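PDB 3RIQ: tailspike protein from Siphovirus 9NA, which probably binds the lipopolysaccharide of Salmonella as the phage's receptor and cleaves its O-antigen chains as an endorhamnosidase. Local coordinates for residues I36-F50 with K60-L74. Residues are numbered along the deposited sequence; the frame is centred on the assembly and turned at random.
Sequences IDIDYNFIDGEAVDF and KAKFIGDGVLNWNNL
Y40 and N41 pair in parallel with F63 and I64, and after a sharp corner A47, V48 and D49 pair with N70, W71 and N72, as expected of successive rungs of a right-handed beta-helix. The backbone ladder includes I64 N to Y40 O at 2.7 Å and V48 N to N70 O at 2.8 Å. Two aspartates extend it where the chains bend: D39 OD1 accepts K62 N, and D44 OD1 accepts V68 N at 3.0 Å, each on the anti side and out of the carboxylate plane. At the end of the second ladder, N73 ND2 donates a hydrogen bond to D49 OD1 from above the carboxylate plane.

Aromatic and aliphatic side chains pack together inside the coil. With CG lodged between backbone N and carbonyl carbon (chi1 71°), the F42 ring slips between L69 CB, 3.8 Å from its centroid, and G65 CA on the opposite face, 3.7 Å away. F50 turns its edge to the W71 face, planes at 73°, while L74 CD1 lies over one F50 face. I36 CG1 meets F63 CZ at 3.8 Å.

K60 NZ forms a salt bridge with D32 of the second subunit. Helix 23-29 covers V48, F50 and W71 near the N-terminal end of the beta-helix, and strands 79-87 and 146-151 continue the stack beyond 60-74.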
ATOM      1  N   ILE A  36      28.507 -21.455  20.233  1.00 12.82           N
ATOM      2  CA  ILE A  36      29.663 -21.313  19.307  1.00 13.20           C
ATOM      3  C   ILE A  36      30.441 -20.094  19.803  1.00 13.97           C
ATOM      4  O   ILE A  36      30.143 -18.961  19.426  1.00 14.49           O
ATOM      5  CB  ILE A  36      29.217 -21.172  17.834  1.00 12.90           C
ATOM      6  CG1 ILE A  36      28.194 -22.274  17.447  1.00 13.12           C
ATOM      7  CG2 ILE A  36      30.423 -21.151  16.908  1.00 14.75           C
ATOM      8  CD1 ILE A  36      28.711 -23.687  17.502  1.00 14.83           C
ATOM      9  N   ASP A  37      31.424 -20.340  20.686  1.00 14.31           N
ATOM     10  CA  ASP A  37      32.137 -19.245  21.362  1.00 15.18           C
ATOM     11  C   ASP A  37      33.481 -18.880  20.728  1.00 15.49           C
ATOM     12  O   ASP A  37      34.106 -17.936  21.176  1.00 19.06           O
ATOM     13  CB  ASP A  37      32.303 -19.551  22.870  1.00 15.88           C
ATOM     14  CG  ASP A  37      33.089 -20.832  23.141  1.00 16.26           C
ATOM     15  OD1 ASP A  37      33.116 -21.755  22.284  1.00 14.82           O
ATOM     16  OD2 ASP A  37      33.661 -20.921  24.263  1.00 18.52           O
ATOM     17  N   ILE A  38      33.921 -19.627  19.716  1.00 15.08           N
ATOM     18  CA  ILE A  38      35.167 -19.327  19.009  0.50 15.60           C
ATOM     19  C   ILE A  38      34.951 -19.640  17.538  1.00 14.99           C
ATOM     20  O   ILE A  38      34.103 -20.467  17.177  1.00 15.41           O
ATOM     21  CB  ILE A  38      36.401 -20.085  19.579  0.50 16.11           C
ATOM     22  CG1 ILE A  38      36.190 -21.605  19.564  0.50 17.02           C
ATOM     23  CG2 ILE A  38      36.790 -19.552  20.983  0.50 16.74           C
ATOM     24  CD1 ILE A  38      37.472 -22.378  19.782  0.50 19.63           C
ATOM     25  N   ASP A  39      35.675 -18.926  16.674  1.00 14.36           N
ATOM     26  CA  ASP A  39      35.530 -19.150  15.229  1.00 14.43           C
ATOM     27  C   ASP A  39      35.892 -20.616  14.913  1.00 15.18           C
ATOM     28  O   ASP A  39      36.786 -21.204  15.543  1.00 15.75           O
ATOM     29  CB  ASP A  39      36.469 -18.247  14.440  1.00 14.79           C
ATOM     30  CG  ASP A  39      36.010 -16.814  14.363  1.00 16.02           C
ATOM     31  OD1 ASP A  39      34.850 -16.477  14.701  1.00 15.38           O
ATOM     32  OD2 ASP A  39      36.853 -15.996  13.968  1.00 18.80           O
ATOM     33  N   TYR A  40      35.189 -21.196  13.951  1.00 14.27           N
ATOM     34  CA  TYR A  40      35.362 -22.586  13.602  1.00 14.17           C
ATOM     35  C   TYR A  40      35.727 -22.714  12.134  1.00 13.48           C
ATOM     36  O   TYR A  40      34.974 -22.277  11.257  1.00 14.30           O
ATOM     37  CB  TYR A  40      34.065 -23.350  13.877  1.00 14.66           C
ATOM     38  CG  TYR A  40      34.215 -24.821  13.661  1.00 15.20           C
ATOM     39  CD1 TYR A  40      34.983 -25.591  14.535  1.00 15.73           C
ATOM     40  CD2 TYR A  40      33.652 -25.441  12.554  1.00 15.59           C
ATOM     41  CE1 TYR A  40      35.160 -26.946  14.329  1.00 14.93           C
ATOM     42  CE2 TYR A  40      33.804 -26.805  12.338  1.00 16.64           C
ATOM     43  CZ  TYR A  40      34.554 -27.549  13.243  1.00 15.85           C
ATOM     44  OH  TYR A  40      34.721 -28.905  13.107  1.00 17.40           O
ATOM     45  N   ASN A  41      36.887 -23.314  11.878  1.00 14.20           N
ATOM     46  CA  ASN A  41      37.374 -23.536  10.523  1.00 14.73           C
ATOM     47  C   ASN A  41      36.954 -24.912  10.048  1.00 14.52           C
ATOM     48  O   ASN A  41      37.535 -25.944  10.473  1.00 15.86           O
ATOM     49  CB  ASN A  41      38.898 -23.378  10.519  1.00 16.23           C
ATOM     50  CG  ASN A  41      39.318 -21.955  10.738  1.00 20.56           C
ATOM     51  OD1 ASN A  41      39.810 -21.585  11.803  1.00 27.46           O
ATOM     52  ND2 ASN A  41      39.122 -21.142   9.734  1.00 25.00           N
ATOM     53  N   PHE A  42      35.924 -24.939   9.192  1.00 13.81           N
ATOM     54  CA  PHE A  42      35.408 -26.219   8.667  1.00 13.89           C
ATOM     55  C   PHE A  42      36.059 -26.591   7.369  1.00 14.80           C
ATOM     56  O   PHE A  42      36.626 -25.728   6.670  1.00 15.16           O
ATOM     57  CB  PHE A  42      33.859 -26.202   8.544  1.00 13.45           C
ATOM     58  CG  PHE A  42      33.319 -25.324   7.439  1.00 12.28           C
ATOM     59  CD1 PHE A  42      33.145 -25.845   6.144  1.00 11.93           C
ATOM     60  CD2 PHE A  42      32.938 -24.014   7.697  1.00 13.82           C
ATOM     61  CE1 PHE A  42      32.633 -25.064   5.087  1.00 13.64           C
ATOM     62  CE2 PHE A  42      32.398 -23.221   6.657  1.00 14.18           C
ATOM     63  CZ  PHE A  42      32.248 -23.744   5.352  1.00 14.99           C
ATOM     64  N   ILE A  43      35.982 -27.882   7.058  1.00 14.82           N
ATOM     65  CA  ILE A  43      36.570 -28.413   5.814  1.00 13.68           C
ATOM     66  C   ILE A  43      35.422 -28.690   4.851  1.00 14.20           C
ATOM     67  O   ILE A  43      34.353 -29.096   5.297  1.00 13.81           O
ATOM     68  CB  ILE A  43      37.461 -29.699   6.084  1.00 13.85           C
ATOM     69  CG1 ILE A  43      38.223 -30.092   4.812  1.00 15.85           C
ATOM     70  CG2 ILE A  43      36.615 -30.886   6.683  1.00 15.87           C
ATOM     71  CD1 ILE A  43      39.374 -31.115   5.121  1.00 15.49           C
ATOM     72  N   ASP A  44      35.639 -28.452   3.558  1.00 14.44           N
ATOM     73  CA  ASP A  44      34.610 -28.699   2.549  1.00 13.69           C
ATOM     74  C   ASP A  44      34.103 -30.145   2.613  1.00 13.84           C
ATOM     75  O   ASP A  44      34.898 -31.103   2.492  1.00 14.93           O
ATOM     76  CB  ASP A  44      35.225 -28.450   1.182  1.00 14.20           C
ATOM     77  CG  ASP A  44      34.231 -28.651   0.040  1.00 13.74           C
ATOM     78  OD1 ASP A  44      32.994 -28.484   0.252  1.00 16.13           O
ATOM     79  OD2 ASP A  44      34.704 -29.025  -1.069  1.00 18.67           O
ATOM     80  N   GLY A  45      32.794 -30.307   2.847  1.00 13.69           N
ATOM     81  CA  GLY A  45      32.192 -31.616   2.927  1.00 13.93           C
ATOM     82  C   GLY A  45      32.033 -32.129   4.344  1.00 13.82           C
ATOM     83  O   GLY A  45      31.493 -33.218   4.546  1.00 14.86           O
ATOM     84  N   GLU A  46      32.504 -31.354   5.320  1.00 13.75           N
ATOM     85  CA  GLU A  46      32.355 -31.714   6.729  1.00 13.50           C
ATOM     86  C   GLU A  46      30.877 -31.922   7.057  1.00 13.93           C
ATOM     87  O   GLU A  46      29.998 -31.241   6.505  1.00 13.66           O
ATOM     88  CB  GLU A  46      32.930 -30.580   7.636  1.00 13.94           C
ATOM     89  CG  GLU A  46      32.927 -30.953   9.140  1.00 15.31           C
ATOM     90  CD  GLU A  46      33.733 -30.001   9.998  1.00 17.64           C
ATOM     91  OE1 GLU A  46      33.436 -29.933  11.219  1.00 20.41           O
ATOM     92  OE2 GLU A  46      34.667 -29.352   9.468  1.00 17.12           O
ATOM     93  N   ALA A  47      30.595 -32.861   7.951  1.00 13.67           N
ATOM     94  CA  ALA A  47      29.225 -33.120   8.355  1.00 14.45           C
ATOM     95  C   ALA A  47      29.133 -33.130   9.877  1.00 15.80           C
ATOM     96  O   ALA A  47      30.081 -33.545  10.594  1.00 18.80           O
ATOM     97  CB  ALA A  47      28.753 -34.444   7.787  1.00 15.61           C
ATOM     98  N   VAL A  48      27.991 -32.684  10.373  1.00 14.50           N
ATOM     99  CA  VAL A  48      27.677 -32.662  11.807  1.00 14.56           C
ATOM    100  C   VAL A  48      26.340 -33.355  11.984  1.00 13.94           C
ATOM    101  O   VAL A  48      25.322 -32.935  11.381  1.00 13.75           O
ATOM    102  CB  VAL A  48      27.608 -31.231  12.382  1.00 14.38           C
ATOM    103  CG1 VAL A  48      27.351 -31.272  13.896  1.00 15.45           C
ATOM    104  CG2 VAL A  48      28.923 -30.503  12.090  1.00 17.51           C
ATOM    105  N   ASP A  49      26.357 -34.427  12.784  1.00 14.01           N
ATOM    106  CA  ASP A  49      25.161 -35.203  13.088  1.00 14.59           C
ATOM    107  C   ASP A  49      24.650 -34.783  14.470  1.00 14.39           C
ATOM    108  O   ASP A  49      25.332 -35.008  15.473  1.00 14.85           O
ATOM    109  CB  ASP A  49      25.544 -36.706  13.101  1.00 15.14           C
ATOM    110  CG  ASP A  49      24.399 -37.634  13.522  1.00 18.62           C
ATOM    111  OD1 ASP A  49      23.264 -37.218  13.769  1.00 15.93           O
ATOM    112  OD2 ASP A  49      24.665 -38.871  13.583  1.00 26.56           O
ATOM    113  N   PHE A  50      23.472 -34.148  14.504  1.00 13.27           N
ATOM    114  CA  PHE A  50      22.905 -33.617  15.760  1.00 13.17           C
ATOM    115  C   PHE A  50      22.019 -34.601  16.501  1.00 13.67           C
ATOM    116  O   PHE A  50      21.395 -34.245  17.512  1.00 14.33           O
ATOM    117  CB  PHE A  50      22.138 -32.288  15.451  1.00 13.56           C
ATOM    118  CG  PHE A  50      23.061 -31.142  15.097  1.00 12.75           C
ATOM    119  CD1 PHE A  50      23.760 -30.447  16.094  1.00 12.55           C
ATOM    120  CD2 PHE A  50      23.247 -30.773  13.751  1.00 13.37           C
ATOM    121  CE1 PHE A  50      24.585 -29.380  15.756  1.00 13.51           C
ATOM    122  CE2 PHE A  50      24.097 -29.719  13.407  1.00 14.39           C
ATOM    123  CZ  PHE A  50      24.742 -29.014  14.393  1.00 13.36           C
ATOM    124  N   LYS A  60      28.160 -17.088  18.627  1.00 13.11           N
ATOM    125  CA  LYS A  60      28.879 -15.865  19.018  1.00 12.91           C
ATOM    126  C   LYS A  60      30.227 -15.785  18.320  1.00 13.87           C
ATOM    127  O   LYS A  60      31.148 -15.110  18.804  1.00 16.47           O
ATOM    128  CB  LYS A  60      29.044 -15.769  20.546  1.00 13.79           C
ATOM    129  CG  LYS A  60      27.701 -15.659  21.293  1.00 13.39           C
ATOM    130  CD  LYS A  60      27.844 -15.335  22.770  1.00 13.73           C
ATOM    131  CE  LYS A  60      26.508 -15.104  23.402  1.00 14.36           C
ATOM    132  NZ  LYS A  60      26.628 -14.532  24.793  1.00 15.31           N
ATOM    133  N   ALA A  61      30.322 -16.452  17.176  1.00 13.37           N
ATOM    134  CA  ALA A  61      31.547 -16.493  16.373  1.00 13.24           C
ATOM    135  C   ALA A  61      31.169 -17.066  15.012  1.00 13.28           C
ATOM    136  O   ALA A  61      29.983 -17.339  14.792  1.00 15.15           O
ATOM    137  CB  ALA A  61      32.608 -17.349  17.082  1.00 14.42           C
ATOM    138  N   LYS A  62      32.122 -17.218  14.092  1.00 12.85           N
ATOM    139  CA  LYS A  62      31.813 -17.539  12.703  1.00 13.26           C
ATOM    140  C   LYS A  62      32.167 -18.959  12.332  1.00 13.05           C
ATOM    141  O   LYS A  62      33.090 -19.541  12.912  1.00 14.49           O
ATOM    142  CB  LYS A  62      32.621 -16.614  11.776  1.00 14.83           C
ATOM    143  CG  LYS A  62      32.363 -15.140  12.043  1.00 17.07           C
ATOM    144  CD  LYS A  62      33.114 -14.293  11.049  1.00 20.72           C
ATOM    145  CE  LYS A  62      32.821 -12.822  11.280  1.00 23.95           C
ATOM    146  NZ  LYS A  62      33.375 -12.348  12.588  1.00 26.68           N
ATOM    147  N   PHE A  63      31.445 -19.498  11.345  1.00 11.72           N
ATOM    148  CA  PHE A  63      31.873 -20.707  10.629  1.00 11.71           C
ATOM    149  C   PHE A  63      32.642 -20.294   9.366  1.00 12.05           C
ATOM    150  O   PHE A  63      32.059 -19.661   8.463  1.00 14.06           O
ATOM    151  CB  PHE A  63      30.671 -21.554  10.244  1.00 12.10           C
ATOM    152  CG  PHE A  63      29.823 -21.974  11.419  1.00 13.05           C
ATOM    153  CD1 PHE A  63      30.370 -22.767  12.464  1.00 15.29           C
ATOM    154  CD2 PHE A  63      28.499 -21.561  11.514  1.00 14.63           C
ATOM    155  CE1 PHE A  63      29.569 -23.180  13.567  1.00 16.13           C
ATOM    156  CE2 PHE A  63      27.696 -21.939  12.625  1.00 15.83           C
ATOM    157  CZ  PHE A  63      28.234 -22.760  13.647  1.00 16.61           C
ATOM    158  N   ILE A  64      33.923 -20.666   9.294  1.00 12.70           N
ATOM    159  CA  ILE A  64      34.818 -20.194   8.248  1.00 13.33           C
ATOM    160  C   ILE A  64      35.288 -21.342   7.378  1.00 12.48           C
ATOM    161  O   ILE A  64      35.802 -22.330   7.900  1.00 13.63           O
ATOM    162  CB  ILE A  64      36.060 -19.498   8.868  1.00 12.37           C
ATOM    163  CG1 ILE A  64      35.649 -18.336   9.772  1.00 14.26           C
ATOM    164  CG2 ILE A  64      37.070 -19.044   7.762  1.00 16.03           C
ATOM    165  CD1 ILE A  64      36.788 -17.825  10.690  1.00 14.84           C
ATOM    166  N   GLY A  65      35.106 -21.258   6.061  1.00 12.90           N
ATOM    167  CA  GLY A  65      35.560 -22.341   5.188  1.00 13.71           C
ATOM    168  C   GLY A  65      35.322 -21.994   3.744  1.00 14.10           C
ATOM    169  O   GLY A  65      34.590 -21.061   3.450  1.00 15.20           O
ATOM    170  N   ASP A  66      35.935 -22.778   2.853  1.00 14.26           N
ATOM    171  CA  ASP A  66      35.586 -22.774   1.436  1.00 15.92           C
ATOM    172  C   ASP A  66      34.838 -24.065   1.146  1.00 15.90           C
ATOM    173  O   ASP A  66      35.377 -25.157   1.375  1.00 20.64           O
ATOM    174  CB  ASP A  66      36.854 -22.773   0.582  1.00 15.99           C
ATOM    175  CG  ASP A  66      37.662 -21.518   0.730  1.00 18.42           C
ATOM    176  OD1 ASP A  66      37.094 -20.429   0.952  1.00 14.89           O
ATOM    177  OD2 ASP A  66      38.892 -21.638   0.610  1.00 19.92           O
ATOM    178  N   GLY A  67      33.618 -23.972   0.650  1.00 15.00           N
ATOM    179  CA  GLY A  67      32.812 -25.152   0.379  1.00 14.28           C
ATOM    180  C   GLY A  67      31.641 -25.287   1.361  1.00 13.45           C
ATOM    181  O   GLY A  67      31.122 -24.295   1.883  1.00 14.21           O
ATOM    182  N   VAL A  68      31.227 -26.534   1.602  1.00 13.02           N
ATOM    183  CA  VAL A  68      29.987 -26.810   2.314  1.00 13.51           C
ATOM    184  C   VAL A  68      30.210 -27.397   3.712  1.00 13.42           C
ATOM    185  O   VAL A  68      31.057 -28.282   3.903  1.00 13.94           O
ATOM    186  CB  VAL A  68      29.064 -27.758   1.463  1.00 12.80           C
ATOM    187  CG1 VAL A  68      29.652 -29.160   1.322  1.00 17.76           C
ATOM    188  CG2 VAL A  68      27.684 -27.881   2.092  1.00 14.85           C
ATOM    189  N   LEU A  69      29.422 -26.919   4.669  1.00 12.83           N
ATOM    190  CA  LEU A  69      29.333 -27.530   6.013  1.00 12.75           C
ATOM    191  C   LEU A  69      27.907 -28.123   6.120  1.00 12.92           C
ATOM    192  O   LEU A  69      26.911 -27.381   6.067  1.00 13.82           O
ATOM    193  CB  LEU A  69      29.580 -26.446   7.077  1.00 13.02           C
ATOM    194  CG  LEU A  69      29.369 -26.843   8.553  1.00 12.47           C
ATOM    195  CD1 LEU A  69      30.283 -28.047   8.951  1.00 14.06           C
ATOM    196  CD2 LEU A  69      29.696 -25.635   9.443  1.00 13.72           C
ATOM    197  N   ASN A  70      27.797 -29.447   6.236  1.00 12.29           N
ATOM    198  CA  ASN A  70      26.476 -30.146   6.319  1.00 12.23           C
ATOM    199  C   ASN A  70      26.015 -30.313   7.750  1.00 12.30           C
ATOM    200  O   ASN A  70      26.772 -30.797   8.621  1.00 12.87           O
ATOM    201  CB  ASN A  70      26.585 -31.547   5.691  1.00 12.02           C
ATOM    202  CG  ASN A  70      27.003 -31.510   4.249  1.00 13.88           C
ATOM    203  OD1 ASN A  70      28.178 -31.761   3.895  1.00 17.96           O
ATOM    204  ND2 ASN A  70      26.055 -31.225   3.394  1.00 12.64           N
ATOM    205  N   TRP A  71      24.765 -29.930   8.009  1.00 12.19           N
ATOM    206  CA  TRP A  71      24.121 -30.143   9.305  1.00 12.23           C
ATOM    207  C   TRP A  71      22.993 -31.141   9.129  1.00 12.64           C
ATOM    208  O   TRP A  71      21.983 -30.864   8.440  1.00 13.84           O
ATOM    209  CB  TRP A  71      23.600 -28.827   9.867  1.00 11.60           C
ATOM    210  CG  TRP A  71      24.665 -27.952  10.498  1.00 12.20           C
ATOM    211  CD1 TRP A  71      26.051 -28.095  10.432  1.00 11.65           C
ATOM    212  CD2 TRP A  71      24.419 -26.807  11.302  1.00 12.25           C
ATOM    213  NE1 TRP A  71      26.651 -27.084  11.171  1.00 12.90           N
ATOM    214  CE2 TRP A  71      25.674 -26.283  11.705  1.00 12.76           C
ATOM    215  CE3 TRP A  71      23.236 -26.148  11.726  1.00 13.14           C
ATOM    216  CZ2 TRP A  71      25.787 -25.101  12.499  1.00 12.97           C
ATOM    217  CZ3 TRP A  71      23.350 -25.010  12.516  1.00 13.60           C
ATOM    218  CH2 TRP A  71      24.623 -24.492  12.899  1.00 13.29           C
ATOM    219  N   ASN A  72      23.157 -32.297   9.776  1.00 12.80           N
ATOM    220  CA  ASN A  72      22.255 -33.454   9.583  1.00 12.58           C
ATOM    221  C   ASN A  72      21.565 -33.805  10.891  1.00 13.42           C
ATOM    222  O   ASN A  72      22.113 -33.582  11.968  1.00 13.77           O
ATOM    223  CB  ASN A  72      23.073 -34.661   9.110  1.00 13.48           C
ATOM    224  CG  ASN A  72      23.818 -34.375   7.839  1.00 13.65           C
ATOM    225  OD1 ASN A  72      24.969 -34.802   7.642  1.00 18.17           O
ATOM    226  ND2 ASN A  72      23.171 -33.693   6.947  1.00 15.09           N
ATOM    227  N   ASN A  73      20.358 -34.333  10.791  1.00 12.65           N
ATOM    228  CA  ASN A  73      19.577 -34.776  11.951  1.00 13.49           C
ATOM    229  C   ASN A  73      19.375 -33.713  13.025  1.00 13.73           C
ATOM    230  O   ASN A  73      19.366 -34.010  14.206  1.00 14.91           O
ATOM    231  CB  ASN A  73      20.198 -36.046  12.565  1.00 13.86           C
ATOM    232  CG  ASN A  73      20.315 -37.154  11.548  1.00 18.79           C
ATOM    233  OD1 ASN A  73      19.367 -37.437  10.812  1.00 22.72           O
ATOM    234  ND2 ASN A  73      21.451 -37.820  11.526  1.00 21.62           N
ATOM    235  N   LEU A  74      19.149 -32.481  12.613  1.00 13.31           N
ATOM    236  CA  LEU A  74      18.836 -31.460  13.587  1.00 13.50           C
ATOM    237  C   LEU A  74      17.390 -31.626  13.963  1.00 13.47           C
ATOM    238  O   LEU A  74      16.541 -31.719  13.075  1.00 14.42           O
ATOM    239  CB  LEU A  74      19.089 -30.056  12.963  1.00 13.73           C
ATOM    240  CG  LEU A  74      18.929 -28.866  13.905  1.00 14.48           C
ATOM    241  CD1 LEU A  74      19.865 -29.031  15.132  1.00 15.73           C
ATOM    242  CD2 LEU A  74      19.249 -27.520  13.160  1.00 15.28           C
TER
HETATM  243  O   HOH W   1      32.510 -15.511  21.242  1.00 22.29           O
HETATM  244  O   HOH W   2      34.363 -13.881  15.490  1.00 24.90           O
HETATM  245  O   HOH W   3      36.155 -13.685  12.627  1.00 32.43           O
HETATM  246  O   HOH W   4      37.582 -24.862   4.155  1.00 16.74           O
HETATM  247  O   HOH W   5      38.481 -23.409   7.092  1.00 25.34           O
HETATM  248  O   HOH W   6      23.239 -39.773  10.873  1.00 45.96           O